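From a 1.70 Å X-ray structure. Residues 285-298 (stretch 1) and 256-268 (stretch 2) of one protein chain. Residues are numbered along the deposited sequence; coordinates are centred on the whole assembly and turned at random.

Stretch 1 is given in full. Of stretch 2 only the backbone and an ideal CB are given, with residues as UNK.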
# COMPACT_ATOMS: atom_id res chain seq x y z
N LEU A 285 -14.47 7.82 -7.66
CA LEU A 285 -14.57 8.93 -6.72
C LEU A 285 -13.89 10.22 -7.21
O LEU A 285 -14.46 11.31 -7.08
CB LEU A 285 -13.99 8.53 -5.37
CG LEU A 285 -14.13 9.54 -4.23
CD1 LEU A 285 -15.61 9.86 -4.01
CD2 LEU A 285 -13.50 8.97 -2.97
N ARG A 286 -12.70 10.10 -7.78
CA ARG A 286 -11.98 11.28 -8.24
C ARG A 286 -11.81 11.37 -9.76
O ARG A 286 -10.96 12.11 -10.25
CB ARG A 286 -10.63 11.34 -7.53
CG ARG A 286 -10.82 11.47 -6.03
CD ARG A 286 -9.74 10.79 -5.23
NE ARG A 286 -9.58 9.38 -5.60
CZ ARG A 286 -8.76 8.55 -4.97
NH1 ARG A 286 -8.05 9.00 -3.94
NH2 ARG A 286 -8.62 7.30 -5.38
N GLY A 287 -12.63 10.62 -10.49
CA GLY A 287 -12.58 10.67 -11.94
C GLY A 287 -11.50 9.84 -12.61
O GLY A 287 -11.33 9.93 -13.83
N TYR A 288 -10.77 9.04 -11.85
CA TYR A 288 -9.73 8.21 -12.43
C TYR A 288 -9.53 6.97 -11.57
O TYR A 288 -9.92 6.95 -10.41
CB TYR A 288 -8.41 8.99 -12.50
CG TYR A 288 -7.68 9.11 -11.18
CD1 TYR A 288 -6.73 8.16 -10.80
CD2 TYR A 288 -7.97 10.14 -10.30
CE1 TYR A 288 -6.08 8.25 -9.58
CE2 TYR A 288 -7.32 10.24 -9.07
CZ TYR A 288 -6.38 9.29 -8.72
OH TYR A 288 -5.75 9.38 -7.50
N SER A 289 -8.93 5.94 -12.15
CA SER A 289 -8.67 4.71 -11.42
C SER A 289 -7.17 4.50 -11.42
O SER A 289 -6.47 4.98 -12.31
CB SER A 289 -9.38 3.52 -12.07
OG SER A 289 -10.78 3.65 -11.94
N ALA A 290 -6.66 3.80 -10.41
CA ALA A 290 -5.24 3.55 -10.31
C ALA A 290 -4.98 2.05 -10.29
O ALA A 290 -5.88 1.26 -10.01
CB ALA A 290 -4.67 4.19 -9.04
N LEU A 291 -3.76 1.66 -10.62
CA LEU A 291 -3.37 0.25 -10.63
C LEU A 291 -2.38 -0.04 -9.50
O LEU A 291 -1.43 0.71 -9.30
CB LEU A 291 -2.73 -0.09 -11.97
CG LEU A 291 -2.13 -1.50 -12.11
CD1 LEU A 291 -3.23 -2.54 -12.06
CD2 LEU A 291 -1.37 -1.60 -13.41
N ILE A 292 -2.61 -1.13 -8.77
CA ILE A 292 -1.71 -1.56 -7.69
C ILE A 292 -1.30 -2.98 -8.10
O ILE A 292 -1.93 -3.95 -7.68
CB ILE A 292 -2.43 -1.62 -6.31
CG1 ILE A 292 -3.19 -0.32 -6.04
CG2 ILE A 292 -1.39 -1.80 -5.19
CD1 ILE A 292 -2.32 0.90 -5.90
N PRO A 293 -0.25 -3.12 -8.92
CA PRO A 293 0.22 -4.43 -9.39
C PRO A 293 0.43 -5.53 -8.36
O PRO A 293 0.16 -6.70 -8.64
CB PRO A 293 1.52 -4.09 -10.12
CG PRO A 293 1.29 -2.69 -10.60
CD PRO A 293 0.65 -2.05 -9.39
N THR A 294 0.90 -5.17 -7.17
CA THR A 294 1.16 -6.15 -6.11
C THR A 294 1.98 -7.32 -6.66
O THR A 294 1.66 -8.48 -6.44
CB THR A 294 -0.15 -6.69 -5.49
OG1 THR A 294 -0.80 -7.57 -6.41
CG2 THR A 294 -1.09 -5.55 -5.16
N LEU A 295 3.07 -6.99 -7.36
CA LEU A 295 3.93 -8.02 -7.93
C LEU A 295 4.48 -8.96 -6.87
O LEU A 295 4.69 -10.14 -7.13
CB LEU A 295 5.09 -7.38 -8.70
CG LEU A 295 4.65 -6.49 -9.88
CD1 LEU A 295 5.88 -5.96 -10.59
CD2 LEU A 295 3.79 -7.30 -10.84
N SER A 296 4.70 -8.44 -5.67
CA SER A 296 5.21 -9.24 -4.56
C SER A 296 4.32 -10.44 -4.24
O SER A 296 4.79 -11.45 -3.71
CB SER A 296 5.34 -8.39 -3.30
OG SER A 296 6.38 -7.45 -3.41
N ALA A 297 3.03 -10.33 -4.54
CA ALA A 297 2.10 -11.41 -4.24
C ALA A 297 2.05 -12.51 -5.29
O ALA A 297 1.79 -13.67 -4.97
CB ALA A 297 0.70 -10.85 -3.99
N GLY A 298 2.29 -12.16 -6.55
CA GLY A 298 2.22 -13.16 -7.59
C GLY A 298 3.50 -13.88 -7.95
O GLY A 298 3.51 -15.10 -8.15
N UNK A 256 -14.73 -3.95 -13.36
CA UNK A 256 -14.43 -3.14 -12.18
C UNK A 256 -14.34 -1.67 -12.55
O UNK A 256 -14.91 -0.81 -11.87
CB UNK A 256 -13.13 -3.60 -11.53
N UNK A 257 -13.63 -1.37 -13.64
CA UNK A 257 -13.47 -0.00 -14.10
C UNK A 257 -14.81 0.60 -14.51
O UNK A 257 -15.10 1.75 -14.20
CB UNK A 257 -12.48 0.06 -15.27
N UNK A 258 -15.63 -0.19 -15.20
CA UNK A 258 -16.94 0.28 -15.63
C UNK A 258 -17.80 0.64 -14.42
O UNK A 258 -18.52 1.64 -14.42
CB UNK A 258 -17.64 -0.78 -16.48
N UNK A 259 -17.71 -0.18 -13.37
CA UNK A 259 -18.48 0.05 -12.15
C UNK A 259 -18.03 1.30 -11.39
O UNK A 259 -18.79 1.87 -10.62
CB UNK A 259 -18.37 -1.17 -11.24
N UNK A 260 -16.78 1.72 -11.61
CA UNK A 260 -16.29 2.91 -10.94
C UNK A 260 -15.30 2.64 -9.81
O UNK A 260 -15.10 3.49 -8.94
CB UNK A 260 -17.48 3.70 -10.39
N UNK A 261 -14.68 1.46 -9.82
CA UNK A 261 -13.70 1.08 -8.81
C UNK A 261 -12.51 2.03 -8.89
O UNK A 261 -12.00 2.32 -9.98
CB UNK A 261 -13.25 -0.37 -9.00
N UNK A 262 -12.05 2.49 -7.73
CA UNK A 262 -10.94 3.43 -7.66
C UNK A 262 -9.55 2.83 -7.85
O UNK A 262 -8.66 3.48 -8.41
CB UNK A 262 -10.98 4.14 -6.31
N UNK A 263 -9.36 1.60 -7.39
CA UNK A 263 -8.06 0.95 -7.55
C UNK A 263 -8.22 -0.50 -8.00
O UNK A 263 -9.11 -1.21 -7.52
CB UNK A 263 -7.27 1.01 -6.24
N UNK A 264 -7.37 -0.91 -8.92
CA UNK A 264 -7.39 -2.28 -9.40
C UNK A 264 -6.17 -2.96 -8.78
O UNK A 264 -5.05 -2.46 -8.93
CB UNK A 264 -7.38 -2.35 -10.93
N UNK A 265 -6.39 -4.07 -8.08
CA UNK A 265 -5.29 -4.81 -7.46
C UNK A 265 -4.93 -6.00 -8.33
O UNK A 265 -5.82 -6.73 -8.79
CB UNK A 265 -5.66 -5.27 -6.05
N UNK A 266 -3.63 -6.19 -8.53
CA UNK A 266 -3.07 -7.26 -9.36
C UNK A 266 -3.17 -6.83 -10.82
O UNK A 266 -2.18 -6.41 -11.42
CB UNK A 266 -3.80 -8.59 -9.13
N UNK A 267 -4.36 -6.92 -11.39
CA UNK A 267 -4.53 -6.49 -12.77
C UNK A 267 -4.27 -7.55 -13.81
O UNK A 267 -4.08 -8.72 -13.49
CB UNK A 267 -3.61 -5.30 -13.05
N UNK A 268 -4.25 -7.13 -15.07
CA UNK A 268 -4.04 -8.04 -16.18
C UNK A 268 -3.43 -7.28 -17.34
O UNK A 268 -3.15 -6.09 -17.23
CB UNK A 268 -5.35 -8.71 -16.60

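Position 256 is helical (phi/psi -63/-46), and its ideal CB has nothing of stretch 1 within 5.5 Å; 258 and 259 are in the same situation. Contact with stretch 1 therefore sets no preference at these three, and any helix-compatible residue would serve. They are S256, L258 and A259.

Position 257 is also helical, with CB sideways but 5.2 Å from S289 OG. A side chain of moderate length could reach that serine, apolar or polar alike. The residue is L257 (chi1 m, chi2 t), whose CD2 comes to 3.5 Å from S289 OG.

At 260 phi/psi is 106/20, and a CB would be jammed against the carbonyl O of the preceding residue. Glycine is called for, and G260 closes the helix in a Schellman motif: 261 N bonds to S256 O at 3.1 Å, and G260 N makes a weak bond to the same S256 O at 3.2 Å.

At 261 CB points sideways and meets nothing of stretch 1 within 5.5 Å, so many residues would fit. V261 contributes through its backbone, its O accepting a hydrogen bond from S289 OG at 2.7 Å.

Position 262 is better defined. Its CB lies 4.1 Å from R286 NH2 and 5.2 Å from L285 N, a cationic group and a free amide donor. A short acceptor such as Asp or Asn would suit, the guanidinium favouring the acid. In D262, OD1 accepts from L285 N at 2.8 Å. Water 1 links the same carboxylate to R286, lying 2.6 Å from D262 OD1 and 3.2 Å from R286 NE; R286 NH2 stays 4.5 Å from D262 OD1, beyond a salt bridge. The backbone O of D262 accepts from A290 N at 2.8 Å, where the parallel pairing starts.

At 263 (phi/psi -136/139) CB shares a sheet face with A290 and I292 and lies 4.3 Å from I292 CG1. Beta-branched residues, Val, Ile or Thr, would fit. T263 places CB 4.2 Å from I292 CG1.

Position 264 turns to the face of L291, with CB 4.3 Å from L291 CD1, so an aliphatic is expected: Val, Ile or Leu. I264 sets CG2 4.1 Å from L291 CD1. Its N donates to A290 O and its O accepts from I292 N, both at 2.8 Å.

At 265 CB is back on the I292 face, 4.7 Å from T294 CG2. Apolar or long polar chains are possible. E265 OE2 accepts from T263 OG1 at 2.8 Å and lies 3.4 Å from I292 CG1.

Position 266 has phi/psi 80/-77, and its CB is 4.2 Å from T294 OG1. T294 OG1 already donates to P293 O at 2.6 Å, so a donor could still approach it, or a flat ring could lie against it. H266 lays a ring face toward T294 OG1, which is 3.4 Å from ND1; H266 N donates to I292 O at 2.9 Å.

At 267 an ideal CB would clash with L291 CD1 at 3.0 Å, and phi/psi 88/-171 independently requires glycine: G267.

At 268 CB points away, leaving the choice open; it is S268.

Stretch 2 (256-268) SLLAGVDTIEHGS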
# COMPACT_ATOMS: atom_id res chain seq x y z
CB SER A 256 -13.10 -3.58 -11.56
OG SER A 256 -13.19 -4.92 -11.08
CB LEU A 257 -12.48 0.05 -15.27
CG LEU A 257 -11.02 -0.24 -14.90
CD1 LEU A 257 -10.15 -0.26 -16.14
CD2 LEU A 257 -10.53 0.82 -13.92
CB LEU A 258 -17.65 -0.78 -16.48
CG LEU A 258 -17.17 -0.98 -17.92
CD1 LEU A 258 -17.74 -2.26 -18.49
CD2 LEU A 258 -17.60 0.22 -18.76
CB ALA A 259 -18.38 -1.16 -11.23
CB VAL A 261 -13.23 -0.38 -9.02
CG1 VAL A 261 -12.05 -0.70 -8.12
CG2 VAL A 261 -14.36 -1.33 -8.73
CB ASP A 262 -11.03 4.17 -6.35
CG ASP A 262 -12.38 4.81 -6.17
OD1 ASP A 262 -12.64 5.82 -6.86
OD2 ASP A 262 -13.19 4.28 -5.38
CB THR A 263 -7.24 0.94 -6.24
OG1 THR A 263 -7.93 0.18 -5.24
CG2 THR A 263 -7.02 2.36 -5.74
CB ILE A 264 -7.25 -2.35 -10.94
CG1 ILE A 264 -8.43 -1.64 -11.61
CG2 ILE A 264 -7.12 -3.80 -11.39
CD1 ILE A 264 -9.78 -2.30 -11.37
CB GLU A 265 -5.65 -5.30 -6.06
CG GLU A 265 -5.50 -4.25 -4.97
CD GLU A 265 -6.49 -3.13 -5.12
OE1 GLU A 265 -7.70 -3.44 -5.22
OE2 GLU A 265 -6.07 -1.96 -5.13
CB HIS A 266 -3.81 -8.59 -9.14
CG HIS A 266 -3.61 -9.17 -7.77
ND1 HIS A 266 -4.08 -8.56 -6.63
CD2 HIS A 266 -2.99 -10.30 -7.37
CE1 HIS A 266 -3.76 -9.30 -5.58
NE2 HIS A 266 -3.10 -10.36 -6.00
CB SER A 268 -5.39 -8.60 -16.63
OG SER A 268 -6.20 -7.56 -17.15
O HOH W 1 -11.06 7.68 -7.81
O HOH W 2 -8.08 6.14 -7.98
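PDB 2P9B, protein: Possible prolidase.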